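Local coordinates for uncharacterized protein PF1083 (Pyrococcus furiosus, PDB 3NRN) that is of unknown function but binds adenosine monophosphate and is probably an oxidoreductase of the flavin-containing amine oxidase family, at residues Arg97-Phe102 with Asn141-Ser146; Ala399-Lys402 with Ser407-Glu410. All coordinates share one frame; numbering follows the deposited sequence.

Contact 1 of 2, residues Arg97-Phe102 with Asn141-Ser146; sequences RESWKF and NEFLLS
An N-capped helix start, 142-156, meets the 3-10 turn 97-102 here, and the contact rests on an aromatic stack beside a single amide hydrogen bond. Phe102 and Phe143 lie face to face, ring centroids 4.2 Å apart and planes inclined by 21°, with Phe102 CD2 over the centre of the Phe143 ring. Phe102 CB also presses on Phe143 CD2 at 3.5 Å. The CB of Ser99 comes to the edge of the same ring, 3.7 Å from Phe143 CE2, while Ser99 OG is hydrogen-bonded to Tyr96 O. Phe143 reaches across because its CG is anti to the backbone N (chi1 171°). Asn141 works in two directions: OD1 caps the helix by accepting from Phe143 N at 2.9 Å and, weakly, from Leu144 N, whereas ND2 donates to Phe102 O at 2.7 Å, tilted 26° from the carbonyl plane. The cap thus fixes the rotation of the amide that holds the turn. Replacing Phe143 with an alanine is likely to leave the Phe102 ring without its stacking partner and to open a gap beside Ser99. Trp89 meets both phenylalanines edge-to-face, adding a third ring to the pair, next to a classical asparagine N-cap.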
loop_
_atom_site.group_PDB
_atom_site.type_symbol
_atom_site.label_atom_id
_atom_site.label_comp_id
_atom_site.label_asym_id
_atom_site.label_seq_id
_atom_site.Cartn_x
_atom_site.Cartn_y
_atom_site.Cartn_z
ATOM N N ARG A 97 10.846 -19.489 -9.186
ATOM C CA ARG A 97 11.441 -19.899 -10.455
ATOM C C ARG A 97 10.973 -21.288 -10.883
ATOM O O ARG A 97 10.835 -21.559 -12.073
ATOM C CB ARG A 97 12.972 -19.881 -10.378
ATOM C CG ARG A 97 13.593 -18.496 -10.518
ATOM C CD ARG A 97 15.104 -18.587 -10.703
ATOM N NE ARG A 97 15.738 -17.278 -10.855
ATOM C CZ ARG A 97 15.461 -16.415 -11.831
ATOM N NH1 ARG A 97 14.555 -16.713 -12.752
ATOM N NH2 ARG A 97 16.092 -15.249 -11.883
ATOM N N GLU A 98 10.726 -22.160 -9.909
ATOM C CA GLU A 98 10.280 -23.524 -10.191
ATOM C C GLU A 98 8.971 -23.529 -10.972
ATOM O O GLU A 98 8.626 -24.515 -11.623
ATOM C CB GLU A 98 10.085 -24.297 -8.887
ATOM C CG GLU A 98 11.254 -24.202 -7.922
ATOM C CD GLU A 98 12.567 -24.608 -8.557
ATOM O OE1 GLU A 98 12.666 -25.755 -9.038
ATOM O OE2 GLU A 98 13.501 -23.779 -8.574
ATOM N N SER A 99 8.248 -22.418 -10.906
ATOM C CA SER A 99 6.969 -22.287 -11.591
ATOM C C SER A 99 6.997 -22.690 -13.068
ATOM O O SER A 99 6.027 -23.259 -13.579
ATOM C CB SER A 99 6.468 -20.848 -11.468
ATOM O OG SER A 99 6.374 -20.462 -10.109
ATOM N N TRP A 100 8.101 -22.400 -13.752
ATOM C CA TRP A 100 8.220 -22.721 -15.174
ATOM C C TRP A 100 7.975 -24.196 -15.480
ATOM O O TRP A 100 7.516 -24.539 -16.569
ATOM C CB TRP A 100 9.604 -22.331 -15.701
ATOM C CG TRP A 100 10.025 -20.936 -15.362
ATOM C CD1 TRP A 100 9.245 -19.815 -15.374
ATOM C CD2 TRP A 100 11.341 -20.505 -14.991
ATOM N NE1 TRP A 100 9.993 -18.713 -15.035
ATOM C CE2 TRP A 100 11.283 -19.107 -14.794
ATOM C CE3 TRP A 100 12.565 -21.165 -14.808
ATOM C CZ2 TRP A 100 12.405 -18.354 -14.423
ATOM C CZ3 TRP A 100 13.682 -20.416 -14.439
ATOM C CH2 TRP A 100 13.591 -19.025 -14.251
ATOM N N LYS A 101 8.282 -25.060 -14.520
ATOM C CA LYS A 101 8.109 -26.499 -14.694
ATOM C C LYS A 101 6.650 -26.885 -14.912
ATOM O O LYS A 101 6.351 -28.006 -15.321
ATOM C CB LYS A 101 8.673 -27.240 -13.479
ATOM C CG LYS A 101 10.141 -26.932 -13.218
ATOM C CD LYS A 101 10.657 -27.654 -11.985
ATOM C CE LYS A 101 12.092 -27.251 -11.675
ATOM N NZ LYS A 101 13.020 -27.540 -12.804
ATOM N N PHE A 102 5.749 -25.950 -14.638
ATOM C CA PHE A 102 4.321 -26.185 -14.808
ATOM C C PHE A 102 3.880 -25.661 -16.167
ATOM O O PHE A 102 2.702 -25.714 -16.512
ATOM C CB PHE A 102 3.540 -25.486 -13.694
ATOM C CG PHE A 102 3.739 -26.101 -12.337
ATOM C CD1 PHE A 102 3.005 -27.217 -11.950
ATOM C CD2 PHE A 102 4.677 -25.581 -11.455
ATOM C CE1 PHE A 102 3.201 -27.807 -10.702
ATOM C CE2 PHE A 102 4.883 -26.163 -10.202
ATOM C CZ PHE A 102 4.143 -27.278 -9.825
ATOM N N ASN A 141 -3.237 -22.058 -18.670
ATOM C CA ASN A 141 -2.548 -22.951 -17.746
ATOM C C ASN A 141 -3.151 -22.824 -16.348
ATOM O O ASN A 141 -3.017 -21.794 -15.689
ATOM C CB ASN A 141 -1.054 -22.629 -17.707
ATOM C CG ASN A 141 -0.260 -23.665 -16.942
ATOM O OD1 ASN A 141 -0.520 -23.914 -15.766
ATOM N ND2 ASN A 141 0.713 -24.280 -17.609
ATOM N N GLU A 142 -3.813 -23.890 -15.909
ATOM C CA GLU A 142 -4.477 -23.943 -14.612
ATOM C C GLU A 142 -3.612 -23.498 -13.430
ATOM O O GLU A 142 -4.128 -22.996 -12.427
ATOM C CB GLU A 142 -5.007 -25.364 -14.383
ATOM C CG GLU A 142 -5.844 -25.548 -13.131
ATOM C CD GLU A 142 -6.744 -26.781 -13.202
ATOM O OE1 GLU A 142 -7.351 -27.133 -12.169
ATOM O OE2 GLU A 142 -6.854 -27.392 -14.288
ATOM N N PHE A 143 -2.302 -23.680 -13.542
ATOM C CA PHE A 143 -1.394 -23.286 -12.469
ATOM C C PHE A 143 -1.105 -21.788 -12.493
ATOM O O PHE A 143 -1.207 -21.105 -11.471
ATOM C CB PHE A 143 -0.070 -24.037 -12.584
ATOM C CG PHE A 143 0.993 -23.526 -11.655
ATOM C CD1 PHE A 143 0.944 -23.811 -10.294
ATOM C CD2 PHE A 143 2.031 -22.733 -12.137
ATOM C CE1 PHE A 143 1.914 -23.314 -9.421
ATOM C CE2 PHE A 143 3.011 -22.229 -11.273
ATOM C CZ PHE A 143 2.951 -22.521 -9.914
ATOM N N LEU A 144 -0.738 -21.292 -13.670
ATOM C CA LEU A 144 -0.402 -19.892 -13.856
ATOM C C LEU A 144 -1.550 -18.947 -13.519
ATOM O O LEU A 144 -1.356 -17.953 -12.817
ATOM C CB LEU A 144 0.055 -19.652 -15.297
ATOM C CG LEU A 144 0.459 -18.217 -15.652
ATOM C CD1 LEU A 144 1.657 -17.793 -14.826
ATOM C CD2 LEU A 144 0.784 -18.134 -17.125
ATOM N N LEU A 145 -2.739 -19.253 -14.023
ATOM C CA LEU A 145 -3.908 -18.419 -13.775
ATOM C C LEU A 145 -4.256 -18.385 -12.292
ATOM O O LEU A 145 -4.782 -17.390 -11.785
ATOM C CB LEU A 145 -5.093 -18.938 -14.589
ATOM C CG LEU A 145 -4.897 -18.763 -16.096
ATOM C CD1 LEU A 145 -5.908 -19.601 -16.866
ATOM C CD2 LEU A 145 -5.024 -17.284 -16.440
ATOM N N SER A 146 -3.944 -19.476 -11.603
ATOM C CA SER A 146 -4.211 -19.594 -10.180
ATOM C C SER A 146 -3.229 -18.728 -9.389
ATOM O O SER A 146 -3.620 -18.029 -8.457
ATOM C CB SER A 146 -4.091 -21.061 -9.753
ATOM O OG SER A 146 -4.559 -21.246 -8.431
#

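Contact 2 of 2, residues Ala399-Lys402 with Ser407-Glu410; sequences ALEK and SFSE
Leu400 lays its CD1 methyl against the rim of the Phe408 ring, 3.7 Å from CZ, and its CB lies 4.0 Å from Phe408 CE2. Further round the same rim, Glu401 CG approaches Phe408 CD2 at 3.8 Å, near the plane of the ring, so that two consecutive residues of the helix line one edge of the phenylalanine. The glutamate has a second task. Its chain bends at chi2 (-146°), which carries the carboxylate out to the returning chain, where OE2 accepts a hydrogen bond from Phe408 N at 3.0 Å. That bond is nearly straight at the hydrogen, 163°, and meets OE2 almost along its C-O axis. A water donates to Glu401 OE2 as well, at 3.2 Å from its own oxygen, so OE2 is gripped from two sources. Glu401 thus holds the Phe408 amide by a hydrogen bond while its CG touches the ring edge, which joins the last turn of helix 388-402 to the segment that follows it. Around this junction, Leu400 packs on Phe18 and Leu19 of helix 10-21, and Phe408 on Leu68 and Ile71 of helix 64-72, while Ala399 rests on Leu375 of strand 374-376.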
loop_
_atom_site.group_PDB
_atom_site.type_symbol
_atom_site.label_atom_id
_atom_site.label_comp_id
_atom_site.label_asym_id
_atom_site.label_seq_id
_atom_site.Cartn_x
_atom_site.Cartn_y
_atom_site.Cartn_z
ATOM N N ALA A 399 2.192 14.235 -7.423
ATOM C CA ALA A 399 1.581 15.442 -6.881
ATOM C C ALA A 399 2.653 16.523 -6.812
ATOM O O ALA A 399 2.432 17.655 -7.242
ATOM C CB ALA A 399 1.005 15.178 -5.490
ATOM N N LEU A 400 3.819 16.169 -6.277
ATOM C CA LEU A 400 4.919 17.120 -6.163
ATOM C C LEU A 400 5.327 17.681 -7.532
ATOM O O LEU A 400 5.621 18.871 -7.656
ATOM C CB LEU A 400 6.122 16.460 -5.481
ATOM C CG LEU A 400 5.899 15.944 -4.055
ATOM C CD1 LEU A 400 7.175 15.270 -3.540
ATOM C CD2 LEU A 400 5.504 17.107 -3.142
ATOM N N GLU A 401 5.345 16.833 -8.558
ATOM C CA GLU A 401 5.700 17.300 -9.896
ATOM C C GLU A 401 4.597 18.214 -10.432
ATOM O O GLU A 401 4.878 19.243 -11.050
ATOM C CB GLU A 401 5.888 16.128 -10.865
ATOM C CG GLU A 401 7.028 15.180 -10.512
ATOM C CD GLU A 401 7.703 14.601 -11.743
ATOM O OE1 GLU A 401 6.983 14.247 -12.704
ATOM O OE2 GLU A 401 8.951 14.496 -11.746
ATOM N N LYS A 402 3.342 17.834 -10.202
ATOM C CA LYS A 402 2.219 18.643 -10.664
ATOM C C LYS A 402 2.294 20.031 -10.038
ATOM O O LYS A 402 1.867 21.018 -10.633
ATOM C CB LYS A 402 0.883 17.997 -10.298
ATOM C CG LYS A 402 -0.310 18.758 -10.851
ATOM C CD LYS A 402 -1.632 18.246 -10.299
ATOM C CE LYS A 402 -2.789 19.111 -10.775
ATOM N NZ LYS A 402 -4.075 18.704 -10.144
ATOM N N SER A 407 11.072 17.058 -8.630
ATOM C CA SER A 407 11.391 16.413 -9.901
ATOM C C SER A 407 12.025 15.051 -9.641
ATOM O O SER A 407 12.980 14.940 -8.869
ATOM C CB SER A 407 12.343 17.286 -10.722
ATOM O OG SER A 407 12.492 16.761 -12.028
ATOM N N PHE A 408 11.501 14.021 -10.299
ATOM C CA PHE A 408 11.984 12.657 -10.105
ATOM C C PHE A 408 12.287 11.934 -11.408
ATOM O O PHE A 408 11.603 12.135 -12.403
ATOM C CB PHE A 408 10.928 11.862 -9.336
ATOM C CG PHE A 408 10.493 12.523 -8.074
ATOM C CD1 PHE A 408 11.227 12.363 -6.906
ATOM C CD2 PHE A 408 9.392 13.376 -8.069
ATOM C CE1 PHE A 408 10.877 13.051 -5.744
ATOM C CE2 PHE A 408 9.037 14.067 -6.917
ATOM C CZ PHE A 408 9.782 13.904 -5.754
ATOM N N SER A 409 13.304 11.073 -11.381
ATOM C CA SER A 409 13.688 10.296 -12.551
ATOM C C SER A 409 12.526 9.430 -12.990
ATOM O O SER A 409 11.781 8.910 -12.157
ATOM C CB SER A 409 14.869 9.380 -12.228
ATOM O OG SER A 409 14.971 8.351 -13.197
ATOM N N GLU A 410 12.380 9.241 -14.294
ATOM C CA GLU A 410 11.288 8.416 -14.771
ATOM C C GLU A 410 11.500 6.947 -14.414
ATOM O O GLU A 410 10.623 6.114 -14.629
ATOM C CB GLU A 410 11.085 8.620 -16.272
ATOM C CG GLU A 410 10.594 10.030 -16.576
ATOM C CD GLU A 410 9.922 10.153 -17.930
ATOM O OE1 GLU A 410 8.929 9.433 -18.179
ATOM O OE2 GLU A 410 10.385 10.980 -18.739
HETATM O O HOH W 1 10.386 16.924 -13.243
#

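Overall arrangement
The two contacts follow one another along the chain and are well separated in space: their centres lie about 37 Å apart and their nearest atoms about 22 Å apart. Contact 1 is peripheral, its centre about 26 Å from the centre of the chain, and borders the mixed sheet through strands 86-89 and 92-95. Contact 2, its centre about 19 Å from that of the chain, lies beside the parallel sheet, since helix 388-402 packs against strand 374-376 at one border of that sheet and against helix 10-21, which follows the glycine-rich turn of the adenosine monophosphate pocket. Neither contact reaches that pocket. Together they illustrate aromatic packing joined with a side-chain-to-backbone bond, used at a helix start and at a helix end.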